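PDB 5JUH: antifreeze protein from Marinomonas primoryensis, which is part of a giant calcium-binding adhesin that binds its Antarctic bacterium to diatoms and ice, this C-terminal domain probably serving type I secretion. Local coordinates for residues A[96-100]-A[111-115]. Sequence-based numbering, arbitrary orientation.
Sequences IFILN and ITDFN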
loop_
_atom_site.group_PDB
_atom_site.type_symbol
_atom_site.label_atom_id
_atom_site.label_comp_id
_atom_site.label_asym_id
_atom_site.label_seq_id
_atom_site.Cartn_x
_atom_site.Cartn_y
_atom_site.Cartn_z
ATOM N N ILE A 96 8.218 -4.274 1.666
ATOM C CA ILE A 96 7.611 -2.980 1.319
ATOM C C ILE A 96 7.481 -2.962 -0.222
ATOM O O ILE A 96 8.448 -3.177 -0.943
ATOM C CB ILE A 96 8.501 -1.800 1.750
ATOM C CG1 ILE A 96 8.607 -1.776 3.260
ATOM C CG2 ILE A 96 7.997 -0.495 1.155
ATOM C CD1 ILE A 96 9.697 -0.887 3.791
ATOM N N PHE A 97 6.283 -2.704 -0.677
ATOM C CA PHE A 97 6.042 -2.487 -2.080
ATOM C C PHE A 97 5.879 -1.020 -2.325
ATOM O O PHE A 97 4.981 -0.378 -1.790
ATOM C CB PHE A 97 4.747 -3.244 -2.570
ATOM C CG PHE A 97 4.820 -4.734 -2.296
ATOM C CD1 PHE A 97 5.313 -5.602 -3.234
ATOM C CD2 PHE A 97 4.328 -5.308 -1.111
ATOM C CE1 PHE A 97 5.387 -6.962 -3.018
ATOM C CE2 PHE A 97 4.410 -6.660 -0.875
ATOM C CZ PHE A 97 4.884 -7.479 -1.833
ATOM N N ILE A 98 6.831 -0.454 -3.078
ATOM C CA ILE A 98 6.721 0.965 -3.451
ATOM C C ILE A 98 5.937 1.153 -4.696
ATOM O O ILE A 98 6.231 0.484 -5.674
ATOM C CB ILE A 98 8.164 1.581 -3.629
ATOM C CG1 ILE A 98 9.017 1.401 -2.364
ATOM C CG2 ILE A 98 8.043 3.054 -3.975
ATOM C CD1 ILE A 98 10.478 1.859 -2.534
ATOM N N LEU A 99 4.913 1.971 -4.667
ATOM C CA LEU A 99 4.026 2.105 -5.803
ATOM C C LEU A 99 4.121 3.542 -6.361
ATOM O O LEU A 99 4.160 4.509 -5.662
ATOM C CB LEU A 99 2.551 1.832 -5.370
ATOM C CG LEU A 99 2.427 0.331 -5.000
ATOM C CD1 LEU A 99 1.018 0.181 -4.464
ATOM C CD2 LEU A 99 2.537 -0.564 -6.202
ATOM N N ASN A 100 4.085 3.589 -7.656
ATOM C CA ASN A 100 4.064 4.806 -8.469
ATOM C C ASN A 100 2.661 5.195 -8.789
ATOM O O ASN A 100 1.787 4.368 -9.104
ATOM C CB ASN A 100 4.952 4.603 -9.717
ATOM C CG ASN A 100 4.480 3.495 -10.603
ATOM O OD1 ASN A 100 4.266 3.711 -11.896
ATOM N ND2 ASN A 100 4.312 2.326 -10.023
ATOM N N ILE A 111 0.506 -6.709 -7.287
ATOM C CA ILE A 111 1.201 -7.273 -6.134
ATOM C C ILE A 111 0.574 -8.633 -5.925
ATOM O O ILE A 111 -0.608 -8.691 -5.566
ATOM C CB ILE A 111 1.108 -6.391 -4.878
ATOM C CG1 ILE A 111 1.775 -5.010 -5.154
ATOM C CG2 ILE A 111 1.773 -7.141 -3.726
ATOM C CD1 ILE A 111 1.440 -4.035 -4.086
ATOM N N THR A 112 1.322 -9.683 -6.134
ATOM C CA THR A 112 0.712 -11.019 -6.155
ATOM C C THR A 112 0.383 -11.562 -4.756
ATOM O O THR A 112 -0.646 -12.276 -4.699
ATOM C CB THR A 112 1.528 -12.057 -6.840
ATOM O OG1 THR A 112 2.688 -12.325 -6.092
ATOM C CG2 THR A 112 1.960 -11.677 -8.278
ATOM N N ASP A 113 1.089 -11.119 -3.695
ATOM C CA ASP A 113 1.038 -11.856 -2.464
ATOM C C ASP A 113 1.099 -10.880 -1.276
ATOM O O ASP A 113 1.850 -11.150 -0.287
ATOM C CB ASP A 113 2.203 -12.863 -2.390
ATOM C CG ASP A 113 3.595 -12.127 -2.271
ATOM O OD1 ASP A 113 3.757 -10.961 -2.800
ATOM O OD2 ASP A 113 4.490 -12.783 -1.678
ATOM N N PHE A 114 0.301 -9.798 -1.309
ATOM C CA PHE A 114 0.386 -8.850 -0.204
ATOM C C PHE A 114 -0.214 -9.534 1.044
ATOM O O PHE A 114 -1.398 -9.843 1.031
ATOM C CB PHE A 114 -0.400 -7.594 -0.525
ATOM C CG PHE A 114 -0.286 -6.509 0.532
ATOM C CD1 PHE A 114 0.859 -5.774 0.566
ATOM C CD2 PHE A 114 -1.267 -6.264 1.473
ATOM C CE1 PHE A 114 1.050 -4.819 1.482
ATOM C CE2 PHE A 114 -1.125 -5.240 2.450
ATOM C CZ PHE A 114 0.054 -4.569 2.431
ATOM N N ASN A 115 0.563 -9.558 2.110
ATOM C CA ASN A 115 0.117 -10.108 3.393
ATOM C C ASN A 115 0.037 -8.931 4.333
ATOM O O ASN A 115 1.051 -8.442 4.836
ATOM C CB ASN A 115 1.087 -11.162 3.868
ATOM C CG ASN A 115 0.714 -11.749 5.191
ATOM O OD1 ASN A 115 -0.212 -11.303 5.865
ATOM N ND2 ASN A 115 1.474 -12.705 5.644
#
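Phe-97 reaches from strand 96-98 to Ile-111, at the end of strand 110-111, and its ring lies over that side chain. The contact can be followed along Phe-97. Phe-97 CB touches the tip of the isoleucine, 3.7 Å from Ile-111 CD1. Phe-97 CG comes next, 3.9 Å from the same Ile-111 CD1. Beyond it the ring carbons pass over the other branch, Ile-111 CG2. This methyl sits 3.6 Å from the centroid of the Phe-97 ring, only 11° off the normal, a CH-pi contact over the face. Ile-111 has CG2 anti to its backbone N and CG1 anti to its carbonyl carbon (chi1 -62°). The two branches thus divide the work, CG2 under the ring centre and CD1 under CB.

On one flank of the ring, Phe-97 CD2 meets Phe-114 CD1 at 3.9 Å. The approach is to the edge of the Phe-114 ring, near its plane. At the far end, Phe-97 CZ lies 3.8 Å from Asp-113 OD1. The carboxylate plane stands 82° from the ring plane. This is a contact without a hydrogen bond; OD1 is bonded to the backbone N of Gly-90 and OD2 to that of Leu-91. Those bonds tie the 111-115 turn to the preceding coil. Leu-99 CD2 adds a looser contact to Ile-111 CD1 at 4.2 Å, and Leu-99 also packs on Val-165 and Ala-166 of strand 163-168. Leu-88 touches Phe-97 from strand 87-89.

No hydrogen bond joins the two segments; side chains alone connect them. Strand 96-98 lies in one sheet, parallel to 76-78 and 120-122. Strand 110-111 lies in the other, parallel to 87-89 and 163-168. Inward apolar side chains between two such sheets, with calcium bound at the turns, are characteristic of the RTX parallel beta-roll.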